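Local coordinates for PUM-HD domain-containing protein (Caenorhabditis elegans, PDB 7CGF) that binds RNA through its Pumilio homology domain, the part present here, and probably recognises 3' untranslated regions of mRNAs, at residues Asn183-Met188 with Arg196-Cys201; Glu187-Pro192 with Asp222-Asn227; Arg200-Cys205 with Asn231-His236. The protein carries 2 engineered substitutions. All coordinates share one frame; numbering follows the deposited sequence. Where two conformers were deposited one is given.

Contact 1: Asn183-Met188 with Arg196-Cys201. With nucleotides of chain B.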
loop_
_atom_site.group_PDB
_atom_site.type_symbol
_atom_site.label_atom_id
_atom_site.label_comp_id
_atom_site.label_asym_id
_atom_site.label_seq_id
_atom_site.Cartn_x
_atom_site.Cartn_y
_atom_site.Cartn_z
ATOM N N ASN A 183 -9.805 0.883 19.765
ATOM C CA ASN A 183 -8.383 0.700 19.493
ATOM C C ASN A 183 -8.092 0.150 18.102
ATOM O O ASN A 183 -6.926 -0.103 17.798
ATOM C CB ASN A 183 -7.767 -0.234 20.526
ATOM C CG ASN A 183 -8.350 -1.642 20.463
ATOM O OD1 ASN A 183 -9.518 -1.835 20.092
ATOM N ND2 ASN A 183 -7.543 -2.631 20.834
ATOM N N THR A 184 -9.105 -0.052 17.263
ATOM C CA THR A 184 -8.873 -0.756 15.999
ATOM C C THR A 184 -7.935 0.023 15.079
ATOM O O THR A 184 -7.050 -0.562 14.450
ATOM C CB THR A 184 -10.208 -1.023 15.306
ATOM O OG1 THR A 184 -11.082 -1.672 16.236
ATOM C CG2 THR A 184 -10.014 -1.959 14.102
ATOM N N ILE A 185 -8.118 1.342 14.968
ATOM C CA ILE A 185 -7.256 2.103 14.066
ATOM C C ILE A 185 -5.818 2.095 14.564
ATOM O O ILE A 185 -4.876 1.972 13.770
ATOM C CB ILE A 185 -7.795 3.529 13.875
ATOM C CG1 ILE A 185 -8.766 3.559 12.720
ATOM C CG2 ILE A 185 -6.654 4.533 13.663
ATOM C CD1 ILE A 185 -8.104 3.375 11.375
ATOM N N TYR A 186 -5.621 2.156 15.879
ATOM C CA TYR A 186 -4.268 2.032 16.408
ATOM C C TYR A 186 -3.682 0.666 16.056
ATOM O O TYR A 186 -2.564 0.573 15.529
ATOM C CB TYR A 186 -4.259 2.242 17.927
ATOM C CG TYR A 186 -2.883 1.960 18.490
ATOM C CD1 TYR A 186 -1.890 2.919 18.434
ATOM C CD2 TYR A 186 -2.567 0.707 19.009
ATOM C CE1 TYR A 186 -0.618 2.650 18.917
ATOM C CE2 TYR A 186 -1.304 0.426 19.473
ATOM C CZ TYR A 186 -0.340 1.404 19.425
ATOM O OH TYR A 186 0.916 1.128 19.901
ATOM N N GLU A 187 -4.444 -0.401 16.345
ATOM C CA GLU A 187 -4.008 -1.772 16.093
ATOM C C GLU A 187 -3.624 -1.952 14.633
ATOM O O GLU A 187 -2.599 -2.576 14.322
ATOM C CB GLU A 187 -5.131 -2.750 16.487
ATOM C CG GLU A 187 -5.022 -4.176 15.901
ATOM C CD GLU A 187 -6.334 -5.030 15.922
ATOM O OE1 GLU A 187 -6.247 -6.249 15.633
ATOM O OE2 GLU A 187 -7.443 -4.521 16.209
ATOM N N MET A 188 -4.418 -1.389 13.727
ATOM C CA MET A 188 -4.119 -1.540 12.302
ATOM C C MET A 188 -2.925 -0.690 11.899
ATOM O O MET A 188 -2.082 -1.121 11.093
ATOM C CB MET A 188 -5.341 -1.168 11.454
ATOM C CG MET A 188 -6.550 -2.086 11.621
ATOM S SD MET A 188 -6.162 -3.739 11.017
ATOM C CE MET A 188 -7.656 -4.618 11.552
ATOM N N ARG A 196 -1.182 -0.631 5.720
ATOM C CA ARG A 196 -1.346 -0.383 4.298
ATOM C C ARG A 196 -2.812 -0.223 3.947
ATOM O O ARG A 196 -3.165 0.544 3.046
ATOM C CB ARG A 196 -0.733 -1.543 3.506
ATOM C CG ARG A 196 0.749 -1.786 3.813
ATOM C CD ARG A 196 1.660 -0.806 3.064
ATOM N NE ARG A 196 3.056 -1.244 3.166
ATOM C CZ ARG A 196 4.038 -0.846 2.361
ATOM N NH1 ARG A 196 3.795 -0.008 1.370
ATOM N NH2 ARG A 196 5.269 -1.313 2.541
ATOM N N VAL A 197 -3.673 -0.963 4.638
ATOM C CA VAL A 197 -5.112 -0.780 4.480
ATOM C C VAL A 197 -5.515 0.624 4.908
ATOM O O VAL A 197 -6.267 1.305 4.208
ATOM C CB VAL A 197 -5.874 -1.852 5.270
ATOM C CG1 VAL A 197 -7.380 -1.539 5.258
ATOM C CG2 VAL A 197 -5.626 -3.216 4.642
ATOM N N VAL A 198 -5.012 1.080 6.055
ATOM C CA VAL A 198 -5.339 2.434 6.510
ATOM C C VAL A 198 -4.853 3.466 5.502
ATOM O O VAL A 198 -5.577 4.412 5.158
ATOM C CB VAL A 198 -4.753 2.696 7.906
ATOM C CG1 VAL A 198 -5.035 4.162 8.352
ATOM C CG2 VAL A 198 -5.286 1.703 8.926
ATOM N N GLN A 199 -3.624 3.300 4.999
ATOM C CA GLN A 199 -3.117 4.245 4.010
ATOM C C GLN A 199 -3.983 4.265 2.756
ATOM O O GLN A 199 -4.261 5.342 2.208
ATOM C CB GLN A 199 -1.671 3.913 3.657
ATOM C CG GLN A 199 -0.741 4.205 4.815
ATOM C CD GLN A 199 0.648 3.674 4.579
ATOM O OE1 GLN A 199 1.359 4.153 3.694
ATOM N NE2 GLN A 199 1.044 2.660 5.361
ATOM N N ARG A 200 -4.393 3.089 2.271
ATOM C CA ARG A 200 -5.213 3.031 1.066
ATOM C C ARG A 200 -6.555 3.723 1.288
ATOM O O ARG A 200 -7.043 4.455 0.413
ATOM C CB ARG A 200 -5.393 1.570 0.634
ATOM C CG ARG A 200 -5.409 1.324 -0.873
ATOM C CD ARG A 200 -4.107 1.716 -1.570
ATOM N NE ARG A 200 -2.963 0.976 -1.045
ATOM C CZ ARG A 200 -1.911 1.527 -0.434
ATOM N NH1 ARG A 200 -0.923 0.761 0.024
ATOM N NH2 ARG A 200 -1.823 2.835 -0.292
ATOM N N CYS A 201 -7.149 3.537 2.472
ATOM C CA CYS A 201 -8.381 4.248 2.804
ATOM C C CYS A 201 -8.188 5.757 2.782
ATOM O O CYS A 201 -9.046 6.491 2.267
ATOM C CB CYS A 201 -8.889 3.810 4.172
ATOM S SG CYS A 201 -9.606 2.187 4.130
ATOM P P A B 4 13.163 -0.079 4.886
ATOM O OP1 A B 4 13.977 -1.316 4.921
ATOM O OP2 A B 4 13.289 0.859 3.749
ATOM O "O5'" A B 4 11.646 -0.523 4.998
ATOM C "C5'" A B 4 11.312 -1.648 5.786
ATOM C "C4'" A B 4 9.828 -1.809 5.953
ATOM O "O4'" A B 4 9.182 -0.522 6.087
ATOM C "C3'" A B 4 9.058 -2.456 4.818
ATOM O "O3'" A B 4 9.246 -3.856 4.733
ATOM C "C2'" A B 4 7.630 -2.068 5.164
ATOM O "O2'" A B 4 7.143 -2.890 6.213
ATOM C "C1'" A B 4 7.826 -0.657 5.724
ATOM N N9 A B 4 7.408 0.386 4.770
ATOM C C8 A B 4 7.981 1.059 3.718
ATOM N N7 A B 4 7.143 1.922 3.156
ATOM C C5 A B 4 5.952 1.777 3.883
ATOM C C6 A B 4 4.665 2.353 3.857
ATOM N N6 A B 4 4.233 3.290 3.011
ATOM N N1 A B 4 3.774 1.927 4.772
ATOM C C2 A B 4 4.098 1.008 5.653
ATOM N N3 A B 4 5.267 0.389 5.780
ATOM C C4 A B 4 6.131 0.830 4.861
ATOM P P G B 5 9.042 -4.625 3.333
ATOM O OP1 G B 5 9.591 -5.988 3.520
ATOM O OP2 G B 5 9.541 -3.780 2.218
ATOM O "O5'" G B 5 7.460 -4.727 3.157
ATOM C "C5'" G B 5 6.636 -5.290 4.169
ATOM C "C4'" G B 5 5.219 -5.496 3.687
ATOM O "O4'" G B 5 4.699 -4.267 3.126
ATOM C "C3'" G B 5 5.037 -6.519 2.579
ATOM O "O3'" G B 5 4.973 -7.832 3.093
ATOM C "C2'" G B 5 3.745 -6.071 1.904
ATOM O "O2'" G B 5 2.611 -6.537 2.619
ATOM C "C1'" G B 5 3.819 -4.554 2.061
ATOM N N9 G B 5 4.319 -3.881 0.851
ATOM C C8 G B 5 5.623 -3.769 0.435
ATOM N N7 G B 5 5.747 -3.093 -0.675
ATOM C C5 G B 5 4.441 -2.748 -1.005
ATOM C C6 G B 5 3.940 -2.009 -2.103
ATOM O O6 G B 5 4.560 -1.499 -3.047
ATOM N N1 G B 5 2.556 -1.889 -2.040
ATOM C C2 G B 5 1.745 -2.397 -1.054
ATOM N N2 G B 5 0.435 -2.154 -1.211
ATOM N N3 G B 5 2.194 -3.099 -0.020
ATOM C C4 G B 5 3.545 -3.228 -0.069
#

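Contact 2: Glu187-Pro192 with Asp222-Asn227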
loop_
_atom_site.group_PDB
_atom_site.type_symbol
_atom_site.label_atom_id
_atom_site.label_comp_id
_atom_site.label_asym_id
_atom_site.label_seq_id
_atom_site.Cartn_x
_atom_site.Cartn_y
_atom_site.Cartn_z
ATOM N N GLU A 187 -4.444 -0.401 16.345
ATOM C CA GLU A 187 -4.008 -1.772 16.093
ATOM C C GLU A 187 -3.624 -1.952 14.633
ATOM O O GLU A 187 -2.599 -2.576 14.322
ATOM C CB GLU A 187 -5.131 -2.750 16.487
ATOM C CG GLU A 187 -5.022 -4.176 15.901
ATOM C CD GLU A 187 -6.334 -5.030 15.922
ATOM O OE1 GLU A 187 -6.247 -6.249 15.633
ATOM O OE2 GLU A 187 -7.443 -4.521 16.209
ATOM N N MET A 188 -4.418 -1.389 13.727
ATOM C CA MET A 188 -4.119 -1.540 12.302
ATOM C C MET A 188 -2.925 -0.690 11.899
ATOM O O MET A 188 -2.082 -1.121 11.093
ATOM C CB MET A 188 -5.341 -1.168 11.454
ATOM C CG MET A 188 -6.550 -2.086 11.621
ATOM S SD MET A 188 -6.162 -3.739 11.017
ATOM C CE MET A 188 -7.656 -4.618 11.552
ATOM N N SER A 189 -2.842 0.534 12.429
ATOM C CA SER A 189 -1.767 1.435 12.029
ATOM C C SER A 189 -0.391 0.937 12.452
ATOM O O SER A 189 0.605 1.327 11.832
ATOM C CB SER A 189 -1.987 2.828 12.610
ATOM O OG SER A 189 -3.178 3.401 12.093
ATOM N N VAL A 190 -0.295 0.117 13.503
ATOM C CA VAL A 190 1.010 -0.389 13.933
ATOM C C VAL A 190 1.255 -1.823 13.477
ATOM O O VAL A 190 2.234 -2.447 13.906
ATOM C CB VAL A 190 1.190 -0.240 15.451
ATOM C CG1 VAL A 190 0.880 1.206 15.836
ATOM C CG2 VAL A 190 0.292 -1.201 16.206
ATOM N N ASP A 191 0.398 -2.356 12.612
ATOM C CA ASP A 191 0.491 -3.682 12.001
ATOM C C ASP A 191 1.130 -3.576 10.623
ATOM O O ASP A 191 0.805 -2.663 9.859
ATOM C CB ASP A 191 -0.898 -4.317 11.875
ATOM C CG ASP A 191 -0.843 -5.743 11.365
ATOM O OD1 ASP A 191 -0.606 -6.666 12.192
ATOM O OD2 ASP A 191 -1.036 -5.936 10.145
ATOM N N PRO A 192 2.058 -4.468 10.253
ATOM C CA PRO A 192 2.729 -4.325 8.954
ATOM C C PRO A 192 1.787 -4.426 7.774
ATOM O O PRO A 192 2.087 -3.891 6.702
ATOM C CB PRO A 192 3.730 -5.493 8.950
ATOM C CG PRO A 192 3.147 -6.479 9.872
ATOM C CD PRO A 192 2.509 -5.666 10.978
ATOM N N ASP A 222 0.867 10.634 18.992
ATOM C CA ASP A 222 2.289 10.527 19.303
ATOM C C ASP A 222 2.782 9.091 19.171
ATOM O O ASP A 222 3.876 8.852 18.638
ATOM C CB ASP A 222 2.576 11.044 20.708
ATOM C CG ASP A 222 2.377 12.535 20.840
ATOM O OD1 ASP A 222 2.092 13.213 19.826
ATOM O OD2 ASP A 222 2.521 13.022 21.979
ATOM N N GLU A 223 1.991 8.122 19.651
ATOM C CA GLU A 223 2.404 6.723 19.574
ATOM C C GLU A 223 2.452 6.250 18.131
ATOM O O GLU A 223 3.383 5.537 17.725
ATOM C CB GLU A 223 1.439 5.841 20.354
ATOM C CG GLU A 223 1.347 6.060 21.829
ATOM C CD GLU A 223 0.161 5.303 22.372
ATOM O OE1 GLU A 223 -0.944 5.906 22.489
ATOM O OE2 GLU A 223 0.331 4.083 22.590
ATOM N N ILE A 224 1.439 6.618 17.346
ATOM C CA ILE A 224 1.396 6.170 15.958
ATOM C C ILE A 224 2.507 6.833 15.146
ATOM O O ILE A 224 3.154 6.191 14.305
ATOM C CB ILE A 224 0.004 6.440 15.374
ATOM C CG1 ILE A 224 -1.054 5.636 16.143
ATOM C CG2 ILE A 224 -0.063 6.033 13.874
ATOM C CD1 ILE A 224 -2.488 5.894 15.663
ATOM N N ALA A 225 2.767 8.118 15.410
ATOM C CA ALA A 225 3.756 8.868 14.643
ATOM C C ALA A 225 5.167 8.321 14.803
ATOM O O ALA A 225 5.966 8.428 13.867
ATOM C CB ALA A 225 3.735 10.341 15.053
ATOM N N ASN A 226 5.507 7.737 15.957
ATOM C CA ASN A 226 6.838 7.153 16.091
ATOM C C ASN A 226 6.841 5.635 15.955
ATOM O O ASN A 226 7.819 4.984 16.347
ATOM C CB ASN A 226 7.498 7.562 17.409
ATOM C CG ASN A 226 8.980 7.278 17.396
ATOM O OD1 ASN A 226 9.649 7.523 16.389
ATOM N ND2 ASN A 226 9.493 6.679 18.473
ATOM N N ASN A 227 5.777 5.047 15.407
ATOM C CA ASN A 227 5.777 3.617 15.160
ATOM C C ASN A 227 6.390 3.297 13.795
ATOM O O ASN A 227 6.311 4.086 12.845
ATOM C CB ASN A 227 4.345 3.077 15.280
ATOM C CG ASN A 227 4.264 1.601 14.998
ATOM O OD1 ASN A 227 3.938 1.198 13.889
ATOM N ND2 ASN A 227 4.582 0.779 16.007
HETATM O O HOH W 1 4.506 -2.083 15.411
#

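Contact 3: Arg200-Cys205 with Asn231-His236. With nucleotides of chain B.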
loop_
_atom_site.group_PDB
_atom_site.type_symbol
_atom_site.label_atom_id
_atom_site.label_comp_id
_atom_site.label_asym_id
_atom_site.label_seq_id
_atom_site.Cartn_x
_atom_site.Cartn_y
_atom_site.Cartn_z
ATOM N N ARG A 200 -4.393 3.089 2.271
ATOM C CA ARG A 200 -5.213 3.031 1.066
ATOM C C ARG A 200 -6.555 3.723 1.288
ATOM O O ARG A 200 -7.043 4.455 0.413
ATOM C CB ARG A 200 -5.393 1.570 0.634
ATOM C CG ARG A 200 -5.409 1.324 -0.873
ATOM C CD ARG A 200 -4.107 1.716 -1.570
ATOM N NE ARG A 200 -2.963 0.976 -1.045
ATOM C CZ ARG A 200 -1.911 1.527 -0.434
ATOM N NH1 ARG A 200 -0.923 0.761 0.024
ATOM N NH2 ARG A 200 -1.823 2.835 -0.292
ATOM N N CYS A 201 -7.149 3.537 2.472
ATOM C CA CYS A 201 -8.381 4.248 2.804
ATOM C C CYS A 201 -8.188 5.757 2.782
ATOM O O CYS A 201 -9.046 6.491 2.267
ATOM C CB CYS A 201 -8.889 3.810 4.172
ATOM S SG CYS A 201 -9.606 2.187 4.130
ATOM N N LEU A 202 -7.076 6.251 3.341
ATOM C CA LEU A 202 -6.834 7.696 3.342
ATOM C C LEU A 202 -6.660 8.241 1.930
ATOM O O LEU A 202 -7.018 9.400 1.666
ATOM C CB LEU A 202 -5.601 8.018 4.192
ATOM C CG LEU A 202 -5.748 7.669 5.666
ATOM C CD1 LEU A 202 -4.387 7.819 6.359
ATOM C CD2 LEU A 202 -6.800 8.557 6.319
ATOM N N GLU A 203 -6.138 7.422 1.015
ATOM C CA GLU A 203 -5.936 7.828 -0.374
ATOM C C GLU A 203 -7.231 7.861 -1.173
ATOM O O GLU A 203 -7.405 8.744 -2.020
ATOM C CB GLU A 203 -4.965 6.879 -1.069
ATOM C CG GLU A 203 -3.530 7.049 -0.654
ATOM C CD GLU A 203 -2.692 5.852 -1.038
ATOM O OE1 GLU A 203 -3.263 4.871 -1.568
ATOM O OE2 GLU A 203 -1.463 5.895 -0.804
ATOM N N HIS A 204 -8.140 6.900 -0.957
ATOM C CA HIS A 204 -9.252 6.695 -1.882
ATOM C C HIS A 204 -10.640 6.930 -1.306
ATOM O O HIS A 204 -11.588 7.108 -2.081
ATOM C CB HIS A 204 -9.222 5.268 -2.445
ATOM C CG HIS A 204 -8.019 4.983 -3.275
ATOM N ND1 HIS A 204 -7.941 5.328 -4.608
ATOM C CD2 HIS A 204 -6.843 4.382 -2.971
ATOM C CE1 HIS A 204 -6.766 4.955 -5.088
ATOM N NE2 HIS A 204 -6.081 4.378 -4.117
ATOM N N CYS A 205 -10.807 6.883 0.003
ATOM C CA CYS A 205 -12.144 7.026 0.549
ATOM C C CYS A 205 -12.560 8.489 0.566
ATOM O O CYS A 205 -11.732 9.395 0.458
ATOM C CB CYS A 205 -12.208 6.431 1.949
ATOM S SG CYS A 205 -12.075 4.650 1.920
ATOM N N ASN A 231 4.176 5.620 11.365
ATOM C CA ASN A 231 4.669 6.901 10.873
ATOM C C ASN A 231 4.267 7.116 9.418
ATOM O O ASN A 231 4.002 8.256 9.015
ATOM C CB ASN A 231 6.189 7.027 11.069
ATOM C CG ASN A 231 6.989 6.325 9.992
ATOM O OD1 ASN A 231 7.318 6.917 8.960
ATOM N ND2 ASN A 231 7.308 5.067 10.227
ATOM N N TYR A 232 4.155 6.036 8.638
ATOM C CA TYR A 232 3.651 6.163 7.274
ATOM C C TYR A 232 2.170 6.499 7.254
ATOM O O TYR A 232 1.713 7.226 6.363
ATOM C CB TYR A 232 3.870 4.872 6.505
ATOM C CG TYR A 232 5.329 4.537 6.268
ATOM C CD1 TYR A 232 6.024 5.129 5.227
ATOM C CD2 TYR A 232 5.985 3.609 7.069
ATOM C CE1 TYR A 232 7.343 4.809 4.973
ATOM C CE2 TYR A 232 7.328 3.281 6.823
ATOM C CZ TYR A 232 7.988 3.894 5.777
ATOM O OH TYR A 232 9.307 3.562 5.526
ATOM N N VAL A 233 1.404 5.974 8.214
ATOM C CA VAL A 233 -0.013 6.331 8.302
ATOM C C VAL A 233 -0.160 7.826 8.557
ATOM O O VAL A 233 -0.967 8.511 7.918
ATOM C CB VAL A 233 -0.701 5.492 9.396
ATOM C CG1 VAL A 233 -2.091 6.029 9.729
ATOM C CG2 VAL A 233 -0.779 4.009 8.972
ATOM N N VAL A 234 0.621 8.352 9.502
ATOM C CA VAL A 234 0.575 9.780 9.789
ATOM C C VAL A 234 1.024 10.592 8.576
ATOM O O VAL A 234 0.441 11.638 8.276
ATOM C CB VAL A 234 1.422 10.111 11.027
ATOM C CG1 VAL A 234 1.603 11.636 11.159
ATOM C CG2 VAL A 234 0.765 9.538 12.280
ATOM N N GLN A 235 2.056 10.133 7.851
ATOM C CA GLN A 235 2.440 10.867 6.653
ATOM C C GLN A 235 1.292 10.919 5.648
ATOM O O GLN A 235 1.087 11.945 4.989
ATOM C CB GLN A 235 3.694 10.255 6.033
ATOM C CG GLN A 235 4.903 10.512 6.918
ATOM C CD GLN A 235 6.151 9.987 6.278
ATOM O OE1 GLN A 235 6.591 10.491 5.240
ATOM N NE2 GLN A 235 6.701 8.930 6.860
ATOM N N HIS A 236 0.491 9.857 5.576
ATOM C CA HIS A 236 -0.665 9.858 4.682
ATOM C C HIS A 236 -1.754 10.818 5.151
ATOM O O HIS A 236 -2.448 11.399 4.305
ATOM C CB HIS A 236 -1.206 8.435 4.532
ATOM C CG HIS A 236 -0.536 7.665 3.437
ATOM N ND1 HIS A 236 0.802 7.335 3.471
ATOM C CD2 HIS A 236 -1.004 7.208 2.249
ATOM C CE1 HIS A 236 1.123 6.687 2.364
ATOM N NE2 HIS A 236 0.046 6.603 1.604
ATOM P P A B 4 13.163 -0.079 4.886
ATOM O OP1 A B 4 13.977 -1.316 4.921
ATOM O OP2 A B 4 13.289 0.859 3.749
ATOM O "O5'" A B 4 11.646 -0.523 4.998
ATOM C "C5'" A B 4 11.312 -1.648 5.786
ATOM C "C4'" A B 4 9.828 -1.809 5.953
ATOM O "O4'" A B 4 9.182 -0.522 6.087
ATOM C "C3'" A B 4 9.058 -2.456 4.818
ATOM O "O3'" A B 4 9.246 -3.856 4.733
ATOM C "C2'" A B 4 7.630 -2.068 5.164
ATOM O "O2'" A B 4 7.143 -2.890 6.213
ATOM C "C1'" A B 4 7.826 -0.657 5.724
ATOM N N9 A B 4 7.408 0.386 4.770
ATOM C C8 A B 4 7.981 1.059 3.718
ATOM N N7 A B 4 7.143 1.922 3.156
ATOM C C5 A B 4 5.952 1.777 3.883
ATOM C C6 A B 4 4.665 2.353 3.857
ATOM N N6 A B 4 4.233 3.290 3.011
ATOM N N1 A B 4 3.774 1.927 4.772
ATOM C C2 A B 4 4.098 1.008 5.653
ATOM N N3 A B 4 5.267 0.389 5.780
ATOM C C4 A B 4 6.131 0.830 4.861
ATOM P P U B 3 17.741 2.829 8.233
ATOM O OP1 U B 3 17.506 1.535 8.921
ATOM O OP2 U B 3 18.546 2.892 7.001
ATOM O "O5'" U B 3 16.372 3.540 7.832
ATOM C "C5'" U B 3 15.542 3.018 6.810
ATOM C "C4'" U B 3 14.210 2.654 7.399
ATOM O "O4'" U B 3 13.552 3.846 7.888
ATOM C "C3'" U B 3 13.197 2.034 6.455
ATOM O "O3'" U B 3 13.449 0.652 6.284
ATOM C "C2'" U B 3 11.872 2.309 7.162
ATOM O "O2'" U B 3 11.642 1.326 8.158
ATOM C "C1'" U B 3 12.151 3.640 7.873
ATOM N N1 U B 3 11.459 4.800 7.262
ATOM C C2 U B 3 10.232 5.063 7.852
ATOM O O2 U B 3 9.815 4.373 8.767
ATOM N N3 U B 3 9.551 6.135 7.337
ATOM C C4 U B 3 9.955 6.937 6.298
ATOM O O4 U B 3 9.247 7.868 5.923
ATOM C C5 U B 3 11.238 6.601 5.735
ATOM C C6 U B 3 11.927 5.558 6.221
#

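Contact 1: Asn183-Met188 with Arg196-Cys201
Gln199 NE2 gives its hydrogen to N1 of A4 of chain B over 2.9 Å, and the N-H points almost straight at the acceptor (165°). OE1 of the same amide lies 3.1 Å from N6 of A4, in keeping with a second bond from the adenine amino group, although the position of that oxygen is less certain. A primary amide suits the place because it can offer a donor and an acceptor side by side to the Watson-Crick edge of the base. One turn earlier, Arg196 slides its guanidinium between two bases: N9 of G5 of chain B sits 3.2 Å above one face and C5 of A4 lies over the opposite face, both toward the rim. Its weak bond from NH2 to the G5 ring oxygen O4' adds a little polar hold.

Behind this RNA-reading side, Val198 turns toward helix 184-189. With CG1 anti to the backbone N (chi1 177°), its other branch, CG2, meets Met188 CB at 3.8 Å and Ile185 CD1 at 4.1 Å. The Met188 chain bends at chi2 and leads away from Val198, and the side chain also packs on His147 and Met150, while Leu178 joins the same core. Aliphatic residues fit this buried seam between two short helices. A stacking arginine and a base-reading glutamine on one helix, with an apolar rear face, are characteristic of an adenine-recognising Pumilio repeat.

Contact 2: Glu187-Pro192 with Asp222-Asn227
Ile224, near the end of helix 221-225, makes the first touch: its CG2 methyl meets Ser189 CB at 3.9 Å. Serine is small enough to let the isoleucine approach, and its hydroxyl is turned to its own helix, where OG bonds to Ile185 O. The same methyl of Ile224 also packs on Val234 of helix 230-240. Asn226 is where the chain leaves helical geometry, and its OD1 is taken by Ser266 N rather than by residues 187-192.

Asn227 then carries the polar half of the contact. Its CG stands anti to the backbone N (chi1 178°), which sends the amide across to Val190, the two side chains crossing at about a right angle. Val190 CG1 lies over the flat of that amide, 3.5 Å from Asn227 CG, and OD1 comes within 3.3 Å of Val190 CA. The same OD1 accepts from Tyr229 N and Gly230 N, closing an Asx turn that leads into helix 230-240 and fixing the rotation of the amide. At its other end, ND2 donates over 2.9 Å to a water, which in turn donates to Val190 O at 2.7 Å. A leucine in place of Asn227 would probably leave the amides of Tyr229 and Gly230 without their side-chain acceptor and break the water bridge to Val190. Asp191 caps Tyr193 N and Gly194 N in like manner. Such matching capped turns between consecutive helices, packed side by side, belong to the stacked alpha-helical repeats of the Pumilio fold.

Contact 3: Arg200-Cys205 with Asn231-His236
Two nearly parallel helices of neighbouring predicted Pumilio repeats pack here, the segment axes 10.0 Å apart and 7° from alignment, on the side of the fold that faces the RNA. Leu202 supplies the apolar part: its CD1 meets His236 CB at 3.7 Å and rests near Val233 O, so the leucine covers the CB of the histidine and the backbone beside it.

The polar part runs through the His236 ring. NE2 donates to Glu203 OE2 over 2.9 Å, with the oxygen in the ring plane but approached 34° out of the carboxylate plane, on its anti side; the N-H...O angle of 136° is far from straight. ND1 donates to Tyr232 O, a turn back in its own helix. The backbone N of His236 reaches that same oxygen from the opposite face of the carbonyl plane. Glu203 OE1 meanwhile holds Arg200 NH2 in a 2.8 Å salt bridge.

Beyond the histidine the helix reads the RNA. Tyr232 lays one ring face on A4 of chain B, with C5 centred 3.3 Å above it. Asn231, its CG lying between the backbone N and the carbonyl carbon, accepts from N3 of U3 of chain B at 2.9 Å through OD1 and donates to U3 O2 through ND2; Gln235 NE2 donates to U3 O4. Asn231 and Gln235 together suit a uracil edge, which presents acceptor, donor, acceptor. Acceptors at both ring nitrogens, one of them a carboxylate, would favour a protonated His236, though Arg200 NH2, 4.6 Å from His236 NE2, should work against it and would help keep Glu203 ionised.

Contact 1 joins two consecutive helices, 184-189 and 194-204, inside one predicted Pumilio repeat, whereas contacts 2 and 3 carry those same helices across to 221-225 and 230-240 of the next. Along the chain the segments of contacts 2 and 3 alternate, and the two repeats meet through both pairs of corresponding helices and also diagonally, where Ser189 touches Val233. The centres of contacts 1 and 2 are about 9 Å apart, those of contacts 1 and 3 about 8 Å, and those of contacts 2 and 3 about 12 Å. Val198 touches the same valine, merging the cores. Stacked in this way, successive RNA-facing helices can meet successive bases, here A4 and U3.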